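PDB 5CE8: branched-chain amino acid aminotransferase from Thermoproteus uzoniensis, which uses pyridoxal 5'-phosphate to transfer amino groups between branched-chain amino acids, probably leucine, isoleucine and valine, and 2-oxoglutarate. Local coordinates for residues Val57-Leu60 against Arg61-Met64; Met64-Leu67 against Leu68-Lys72; Glu221-Thr224 against Arg225-Ile229. All coordinates share one frame; numbering follows the deposited sequence.

Contact 1: Val57-Leu60 against Arg61-Met64; sequences VFRL and RDHM
Arg59 and Asp62 face each other across the first turn of helix 60-74, at the junction where strand 55-58 of the antiparallel sheet turns into that helix. Arg59 occupies the N-cap position, and its carbonyl O takes the amide of His63, while Leu60 O receives Met64 N in an almost straight bond of 2.9 Å. These two bonds begin the ladder of the helix. The packed side of the turn is carried by Leu60, His63 and Met64, all buried. Leu60 CD1 lies 4.2 Å from Met64 CG, and both side chains continue onto Ile46 of strand 41-50 and onto helix 82-95. The imidazole of His63, a residue of the pyridoxal 5'-phosphate site, turns an edge to the N-cap: its CD2 sits 3.1 Å from Arg59 O. The bond from ND1 to Glu44 links the ring to strand 41-50, and Ile223 packs against it from helix 223-235.

The looser side consists of Arg61 and the outer part of Asp62. Arg61 is exposed, bent at chi2 and chi3, and pairs with Glu83. Between the two sides runs a salt bridge that joins the buried Arg59 to the partly exposed Asp62. Arg59 chi3 is folded to 66°, which brings the side of its guanidinium round to the aspartate, and NE at 2.8 Å and NH2 at 3.0 Å converge on Asp62 OD2. OD2 lies nearly in the guanidinium plane, yet the carboxylate is twisted: NE arrives on its anti side, whereas NH2 stands 56° out of its plane. Such a double grip would probably favour the ionised aspartate. NH2 also pairs with Glu226, so one nitrogen serves two carboxylates. At the strand end, Arg59 CG rests 3.6 Å above the centre of the Phe58 ring.

Contact 2: Met64-Leu67 against Leu68-Lys72; sequences MERL and LRSAK. With PLP (pyridoxal-5'-phosphate), chain D.
Arg66 and Arg69, three residues apart on helix 60-74, illustrate how a single turn can send two like side chains in different directions. Arg66 goes to the cofactor: both terminal nitrogens converge on one phosphate oxygen of pyridoxal 5'-phosphate, NH2 at 2.8 Å from O3P and NH1, by a weak bond, at 3.1 Å from O3P. The oxygen lies at the guanidinium edge, near its plane. CG anti to the backbone N (chi1 -176°) and a straight chi2 carry the chain well clear of the helix before a bend at chi3 turns its head to the phosphate.

What steadies that head comes next. Its NE pairs with Glu44 and its NH1 reaches Glu221 O, so each nitrogen has an acceptor, which probably restricts the group's rotation. Arg69 crosses the root of Arg66 at about a right angle, laying one guanidinium face over the helix backbone; Arg66 CA is 3.6 Å above that plane and Arg69 NH2 is 3.6 Å from Arg66 CB. The helix ladder holds the turn, with Ser70 N 2.8 Å from Arg66 O and Ala71 N 2.9 Å from Leu67 O.

Further out, Arg69 packs on Ala251 of the second subunit. Within the chain, Met64 leans on helix 82-95, while Leu67 and Ser70 lie against strand 41-50.

Contact 3: Glu221-Thr224 against Arg225-Ile229; sequences EGIT and RETVI. With PLP (pyridoxal-5'-phosphate), chain D.
At the edge of the flat guanidinium of Arg225, in its plane, a water links NH1 to Gly222 O; Ile229 CD1 lies over one face, 3.7 Å above the plane and offset toward the rim, and NH2 pairs with Glu241. This lies at the start of helix 223-235, the helix of a beta-alpha-beta unit between strands 209-212 and 239-241, with Gly222 as N-cap. Two carboxylates come near each other without touching: Glu221 OE2 and Glu226 OE1 are 4.4 Å apart, and a second water donates to both, probably easing their repulsion. Their other oxygens have cations, Arg206 of the second subunit for Glu221 and Arg59 for Glu226.

The helix start forms a phosphate-binding N-terminus. Ile223 N reaches O3P of the cofactor, and Thr224 holds O2P twice, N at 2.8 Å from O2P and OG1 at 2.9 Å from O2P. The partial positive charge of the helix end would reinforce this. Gly222 has no side chain, and its CA comes within 3.4 Å of phosphate ester O4P. One turn on, Thr227 OG1 stands beside its own backbone N (chi1 -54°), and both donate to one carbonyl: OG1 is 2.8 Å and N 2.9 Å from Ile223 O.

Overall arrangement
All three contacts are mainly buried: full exposure is limited to Arg61 in contact 1 and to Arg69 and Lys72 in contact 2. Contacts 1 and 2 share Met64 and follow one another along helix 60-74, whereas contact 3 opens helix 223-235. Contact 1 is a strand-to-helix junction combining backbone bonds with a salt bridge; contact 2 is a run inside a helix, its polar reach directed outward to the cofactor; contact 3 uses the helix end itself. Arg59 bridges contacts 1 and 3 through Glu226 and Thr227, and Arg66 bridges contacts 2 and 3 through Glu221 O. Contacts 2 and 3 hold the same phosphate, one by guanidinium and the other by amides and a hydroxyl, and both adjoin the second subunit.

Contact 1: Val57-Leu60 against Arg61-Met64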
loop_
_atom_site.group_PDB
_atom_site.type_symbol
_atom_site.label_atom_id
_atom_site.label_comp_id
_atom_site.label_asym_id
_atom_site.label_seq_id
_atom_site.Cartn_x
_atom_site.Cartn_y
_atom_site.Cartn_z
ATOM N N VAL A 57 -20.734 34.009 -18.322
ATOM C CA VAL A 57 -20.565 32.815 -17.521
ATOM C C VAL A 57 -19.536 31.906 -18.235
ATOM O O VAL A 57 -19.627 31.713 -19.443
ATOM C CB VAL A 57 -21.841 32.016 -17.362
ATOM C CG1 VAL A 57 -21.634 30.990 -16.264
ATOM C CG2 VAL A 57 -23.121 32.824 -17.053
ATOM N N PHE A 58 -18.516 31.476 -17.507
ATOM C CA PHE A 58 -17.360 30.847 -18.136
ATOM C C PHE A 58 -17.574 29.397 -18.107
ATOM O O PHE A 58 -17.756 28.821 -16.990
ATOM C CB PHE A 58 -16.077 31.149 -17.451
ATOM C CG PHE A 58 -14.890 30.597 -18.196
ATOM C CD1 PHE A 58 -14.543 31.098 -19.494
ATOM C CD2 PHE A 58 -14.147 29.593 -17.665
ATOM C CE1 PHE A 58 -13.511 30.532 -20.214
ATOM C CE2 PHE A 58 -13.052 29.095 -18.316
ATOM C CZ PHE A 58 -12.697 29.580 -19.588
ATOM N N ARG A 59 -17.560 28.801 -19.298
ATOM C CA ARG A 59 -17.756 27.358 -19.613
ATOM C C ARG A 59 -18.931 26.703 -18.924
ATOM O O ARG A 59 -18.845 25.589 -18.304
ATOM C CB ARG A 59 -16.485 26.526 -19.530
ATOM C CG ARG A 59 -15.380 27.119 -20.357
ATOM C CD ARG A 59 -14.048 26.324 -20.234
ATOM N NE ARG A 59 -14.204 25.005 -20.807
ATOM C CZ ARG A 59 -13.197 24.233 -21.241
ATOM N NH1 ARG A 59 -11.925 24.579 -21.154
ATOM N NH2 ARG A 59 -13.461 23.126 -21.850
ATOM N N LEU A 60 -20.076 27.375 -19.083
ATOM C CA LEU A 60 -21.296 26.897 -18.379
ATOM C C LEU A 60 -21.702 25.500 -18.654
ATOM O O LEU A 60 -21.881 24.684 -17.740
ATOM C CB LEU A 60 -22.432 27.813 -18.743
ATOM C CG LEU A 60 -23.811 27.637 -18.127
ATOM C CD1 LEU A 60 -23.682 27.457 -16.616
ATOM C CD2 LEU A 60 -24.709 28.805 -18.570
ATOM N N ARG A 61 -21.844 25.202 -19.936
ATOM C CA ARG A 61 -22.226 23.876 -20.378
ATOM C C ARG A 61 -21.212 22.820 -20.015
ATOM O O ARG A 61 -21.582 21.700 -19.723
ATOM C CB ARG A 61 -22.488 23.865 -21.899
ATOM C CG ARG A 61 -23.110 22.587 -22.485
ATOM C CD ARG A 61 -24.556 22.365 -22.011
ATOM N NE ARG A 61 -25.439 23.469 -22.425
ATOM C CZ ARG A 61 -26.250 23.457 -23.492
ATOM N NH1 ARG A 61 -26.353 22.372 -24.273
ATOM N NH2 ARG A 61 -26.988 24.538 -23.768
ATOM N N ASP A 62 -19.924 23.130 -20.034
ATOM C CA ASP A 62 -18.964 22.127 -19.622
ATOM C C ASP A 62 -19.201 21.795 -18.100
ATOM O O ASP A 62 -19.045 20.657 -17.701
ATOM C CB ASP A 62 -17.544 22.607 -19.850
ATOM C CG ASP A 62 -17.151 22.671 -21.332
ATOM O OD1 ASP A 62 -17.493 21.816 -22.135
ATOM O OD2 ASP A 62 -16.399 23.536 -21.682
ATOM N N HIS A 63 -19.518 22.810 -17.262
ATOM C CA HIS A 63 -19.752 22.605 -15.848
ATOM C C HIS A 63 -20.997 21.813 -15.589
ATOM O O HIS A 63 -21.009 20.963 -14.707
ATOM C CB HIS A 63 -19.758 23.927 -15.077
ATOM C CG HIS A 63 -18.377 24.426 -14.784
ATOM N ND1 HIS A 63 -17.668 23.989 -13.682
ATOM C CD2 HIS A 63 -17.551 25.276 -15.460
ATOM C CE1 HIS A 63 -16.488 24.598 -13.652
ATOM N NE2 HIS A 63 -16.375 25.350 -14.733
ATOM N N MET A 64 -22.073 22.173 -16.282
ATOM C CA MET A 64 -23.250 21.382 -16.172
ATOM C C MET A 64 -23.117 19.970 -16.723
ATOM O O MET A 64 -23.671 19.035 -16.126
ATOM C CB MET A 64 -24.439 22.083 -16.745
ATOM C CG MET A 64 -24.774 23.429 -15.958
ATOM S SD MET A 64 -24.895 23.128 -14.187
ATOM C CE MET A 64 -25.466 24.744 -13.678
#

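Contact 2: Met64-Leu67 against Leu68-Lys72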
loop_
_atom_site.group_PDB
_atom_site.type_symbol
_atom_site.label_atom_id
_atom_site.label_comp_id
_atom_site.label_asym_id
_atom_site.label_seq_id
_atom_site.Cartn_x
_atom_site.Cartn_y
_atom_site.Cartn_z
ATOM N N MET A 64 -22.073 22.173 -16.282
ATOM C CA MET A 64 -23.250 21.382 -16.172
ATOM C C MET A 64 -23.117 19.970 -16.723
ATOM O O MET A 64 -23.671 19.035 -16.126
ATOM C CB MET A 64 -24.439 22.083 -16.745
ATOM C CG MET A 64 -24.774 23.429 -15.958
ATOM S SD MET A 64 -24.895 23.128 -14.187
ATOM C CE MET A 64 -25.466 24.744 -13.678
ATOM N N GLU A 65 -22.416 19.766 -17.823
ATOM C CA GLU A 65 -22.159 18.384 -18.272
ATOM C C GLU A 65 -21.436 17.590 -17.186
ATOM O O GLU A 65 -21.728 16.445 -16.944
ATOM C CB GLU A 65 -21.450 18.420 -19.620
ATOM C CG GLU A 65 -22.454 18.881 -20.706
ATOM C CD GLU A 65 -21.974 18.758 -22.148
ATOM O OE1 GLU A 65 -20.784 18.380 -22.355
ATOM O OE2 GLU A 65 -22.812 19.012 -23.100
ATOM N N ARG A 66 -20.470 18.231 -16.517
ATOM C CA ARG A 66 -19.678 17.559 -15.506
ATOM C C ARG A 66 -20.520 17.265 -14.234
ATOM O O ARG A 66 -20.328 16.197 -13.647
ATOM C CB ARG A 66 -18.373 18.339 -15.112
ATOM C CG ARG A 66 -17.560 17.583 -14.155
ATOM C CD ARG A 66 -16.263 18.269 -13.766
ATOM N NE ARG A 66 -16.473 19.495 -13.016
ATOM C CZ ARG A 66 -15.495 20.375 -12.713
ATOM N NH1 ARG A 66 -14.252 20.148 -13.084
ATOM N NH2 ARG A 66 -15.758 21.473 -11.997
ATOM N N LEU A 67 -21.438 18.168 -13.845
ATOM C CA LEU A 67 -22.404 17.850 -12.739
ATOM C C LEU A 67 -23.102 16.493 -12.946
ATOM O O LEU A 67 -23.272 15.678 -11.991
ATOM C CB LEU A 67 -23.507 18.941 -12.617
ATOM C CG LEU A 67 -24.337 19.022 -11.311
ATOM C CD1 LEU A 67 -23.554 19.666 -10.128
ATOM C CD2 LEU A 67 -25.650 19.704 -11.466
ATOM N N LEU A 68 -23.693 16.386 -14.122
ATOM C CA LEU A 68 -24.353 15.186 -14.604
ATOM C C LEU A 68 -23.420 13.927 -14.618
ATOM O O LEU A 68 -23.889 12.833 -14.264
ATOM C CB LEU A 68 -24.890 15.437 -16.011
ATOM C CG LEU A 68 -26.356 15.860 -16.135
ATOM C CD1 LEU A 68 -26.760 16.698 -14.964
ATOM C CD2 LEU A 68 -26.620 16.544 -17.451
ATOM N N ARG A 69 -22.136 14.070 -15.059
ATOM C CA ARG A 69 -21.181 12.935 -15.029
ATOM C C ARG A 69 -20.954 12.625 -13.566
ATOM O O ARG A 69 -20.975 11.463 -13.204
ATOM C CB ARG A 69 -19.865 13.203 -15.734
ATOM C CG ARG A 69 -20.041 13.267 -17.263
ATOM C CD ARG A 69 -18.695 12.987 -17.992
ATOM N NE ARG A 69 -17.789 14.054 -17.628
ATOM C CZ ARG A 69 -17.852 15.290 -18.099
ATOM N NH1 ARG A 69 -18.764 15.693 -18.997
ATOM N NH2 ARG A 69 -17.009 16.149 -17.645
ATOM N N SER A 70 -20.773 13.644 -12.716
ATOM C CA SER A 70 -20.598 13.436 -11.236
ATOM C C SER A 70 -21.700 12.643 -10.646
ATOM O O SER A 70 -21.437 11.693 -9.912
ATOM C CB SER A 70 -20.404 14.728 -10.496
ATOM O OG SER A 70 -19.021 15.170 -10.688
ATOM N N ALA A 71 -22.941 12.952 -11.022
ATOM C CA ALA A 71 -24.095 12.192 -10.524
ATOM C C ALA A 71 -24.106 10.706 -10.998
ATOM O O ALA A 71 -24.377 9.774 -10.248
ATOM C CB ALA A 71 -25.439 12.863 -10.978
ATOM N N LYS A 72 -23.883 10.517 -12.255
ATOM C CA LYS A 72 -23.962 9.135 -12.803
ATOM C C LYS A 72 -22.832 8.310 -12.188
ATOM O O LYS A 72 -22.936 7.107 -11.960
ATOM C CB LYS A 72 -23.772 9.188 -14.317
ATOM C CG LYS A 72 -23.426 7.826 -14.963
ATOM C CD LYS A 72 -22.794 7.971 -16.351
ATOM C CE LYS A 72 -23.765 7.605 -17.461
ATOM N NZ LYS A 72 -23.828 6.138 -17.654
HETATM N N1 PLP D . -9.747 19.994 -7.413
HETATM C C2 PLP D . -10.774 19.533 -6.704
HETATM C C2A PLP D . -10.566 18.525 -5.615
HETATM C C3 PLP D . -12.115 20.068 -6.898
HETATM O O3 PLP D . -13.158 19.644 -6.080
HETATM C C4 PLP D . -12.311 21.101 -7.952
HETATM C C4A PLP D . -13.661 21.717 -8.260
HETATM C C5 PLP D . -11.084 21.502 -8.697
HETATM C C6 PLP D . -9.848 20.890 -8.348
HETATM C C5A PLP D . -11.034 22.572 -9.751
HETATM O O4P PLP D . -11.928 22.337 -10.779
HETATM P P PLP D . -12.405 23.553 -11.662
HETATM O O1P PLP D . -13.074 24.640 -10.754
HETATM O O2P PLP D . -11.254 23.956 -12.481
HETATM O O3P PLP D . -13.531 23.080 -12.538
#

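Contact 3: Glu221-Thr224 against Arg225-Ile229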
loop_
_atom_site.group_PDB
_atom_site.type_symbol
_atom_site.label_atom_id
_atom_site.label_comp_id
_atom_site.label_asym_id
_atom_site.label_seq_id
_atom_site.Cartn_x
_atom_site.Cartn_y
_atom_site.Cartn_z
ATOM N N GLU A 221 -10.822 16.297 -12.423
ATOM C CA GLU A 221 -10.557 16.832 -13.779
ATOM C C GLU A 221 -11.042 18.293 -13.893
ATOM O O GLU A 221 -12.105 18.527 -14.330
ATOM C CB GLU A 221 -11.180 15.966 -14.864
ATOM C CG GLU A 221 -10.754 16.405 -16.288
ATOM C CD GLU A 221 -11.159 15.421 -17.364
ATOM O OE1 GLU A 221 -11.897 14.445 -17.065
ATOM O OE2 GLU A 221 -10.789 15.634 -18.560
ATOM N N GLY A 222 -10.244 19.264 -13.487
ATOM C CA GLY A 222 -10.693 20.604 -13.450
ATOM C C GLY A 222 -10.823 21.100 -14.881
ATOM O O GLY A 222 -10.023 20.744 -15.789
ATOM N N ILE A 223 -11.798 21.957 -15.025
ATOM C CA ILE A 223 -12.078 22.718 -16.205
ATOM C C ILE A 223 -11.121 23.916 -16.308
ATOM O O ILE A 223 -10.818 24.329 -17.409
ATOM C CB ILE A 223 -13.537 23.144 -16.229
ATOM C CG1 ILE A 223 -14.321 21.888 -16.593
ATOM C CG2 ILE A 223 -13.800 24.244 -17.278
ATOM C CD1 ILE A 223 -15.806 21.907 -16.448
ATOM N N THR A 224 -10.665 24.470 -15.199
ATOM C CA THR A 224 -9.586 25.425 -15.258
ATOM C C THR A 224 -8.301 24.729 -15.737
ATOM O O THR A 224 -7.575 25.276 -16.590
ATOM C CB THR A 224 -9.395 26.127 -13.891
ATOM O OG1 THR A 224 -10.676 26.674 -13.462
ATOM C CG2 THR A 224 -8.419 27.257 -14.047
ATOM N N ARG A 225 -8.103 23.526 -15.233
ATOM C CA ARG A 225 -6.984 22.633 -15.672
ATOM C C ARG A 225 -7.045 22.412 -17.169
ATOM O O ARG A 225 -6.017 22.594 -17.870
ATOM C CB ARG A 225 -6.990 21.364 -14.852
ATOM C CG ARG A 225 -6.012 20.257 -15.325
ATOM C CD ARG A 225 -6.315 19.013 -14.581
ATOM N NE ARG A 225 -5.316 17.965 -14.845
ATOM C CZ ARG A 225 -5.330 17.131 -15.861
ATOM N NH1 ARG A 225 -6.307 17.149 -16.784
ATOM N NH2 ARG A 225 -4.305 16.314 -15.984
ATOM N N GLU A 226 -8.249 22.068 -17.675
ATOM C CA GLU A 226 -8.433 21.823 -19.039
ATOM C C GLU A 226 -8.161 23.112 -19.832
ATOM O O GLU A 226 -7.418 23.112 -20.852
ATOM C CB GLU A 226 -9.833 21.304 -19.319
ATOM C CG GLU A 226 -10.044 20.730 -20.721
ATOM C CD GLU A 226 -11.478 20.326 -20.984
ATOM O OE1 GLU A 226 -12.060 19.506 -20.186
ATOM O OE2 GLU A 226 -12.020 20.787 -21.989
ATOM N N THR A 227 -8.702 24.230 -19.376
ATOM C CA THR A 227 -8.352 25.521 -20.041
ATOM C C THR A 227 -6.836 25.769 -20.132
ATOM O O THR A 227 -6.324 26.189 -21.213
ATOM C CB THR A 227 -9.125 26.668 -19.324
ATOM O OG1 THR A 227 -10.520 26.291 -19.346
ATOM C CG2 THR A 227 -8.929 27.920 -19.939
ATOM N N VAL A 228 -6.161 25.623 -18.996
ATOM C CA VAL A 228 -4.713 25.790 -18.929
ATOM C C VAL A 228 -4.023 24.883 -19.986
ATOM O O VAL A 228 -3.047 25.318 -20.683
ATOM C CB VAL A 228 -4.189 25.551 -17.534
ATOM C CG1 VAL A 228 -2.664 25.336 -17.478
ATOM C CG2 VAL A 228 -4.553 26.758 -16.611
ATOM N N ILE A 229 -4.557 23.668 -20.148
ATOM C CA ILE A 229 -3.918 22.740 -21.086
ATOM C C ILE A 229 -4.131 23.353 -22.518
ATOM O O ILE A 229 -3.198 23.435 -23.256
ATOM C CB ILE A 229 -4.378 21.269 -20.864
ATOM C CG1 ILE A 229 -3.740 20.703 -19.639
ATOM C CG2 ILE A 229 -4.104 20.428 -22.079
ATOM C CD1 ILE A 229 -4.454 19.500 -19.044
HETATM N N1 PLP D . -9.747 19.994 -7.413
HETATM C C2 PLP D . -10.774 19.533 -6.704
HETATM C C2A PLP D . -10.566 18.525 -5.615
HETATM C C3 PLP D . -12.115 20.068 -6.898
HETATM O O3 PLP D . -13.158 19.644 -6.080
HETATM C C4 PLP D . -12.311 21.101 -7.952
HETATM C C4A PLP D . -13.661 21.717 -8.260
HETATM C C5 PLP D . -11.084 21.502 -8.697
HETATM C C6 PLP D . -9.848 20.890 -8.348
HETATM C C5A PLP D . -11.034 22.572 -9.751
HETATM O O4P PLP D . -11.928 22.337 -10.779
HETATM P P PLP D . -12.405 23.553 -11.662
HETATM O O1P PLP D . -13.074 24.640 -10.754
HETATM O O2P PLP D . -11.254 23.956 -12.481
HETATM O O3P PLP D . -13.531 23.080 -12.538
HETATM O O HOH W 1 -9.502 17.755 -19.161
HETATM O O HOH W 2 -8.515 18.896 -17.065
#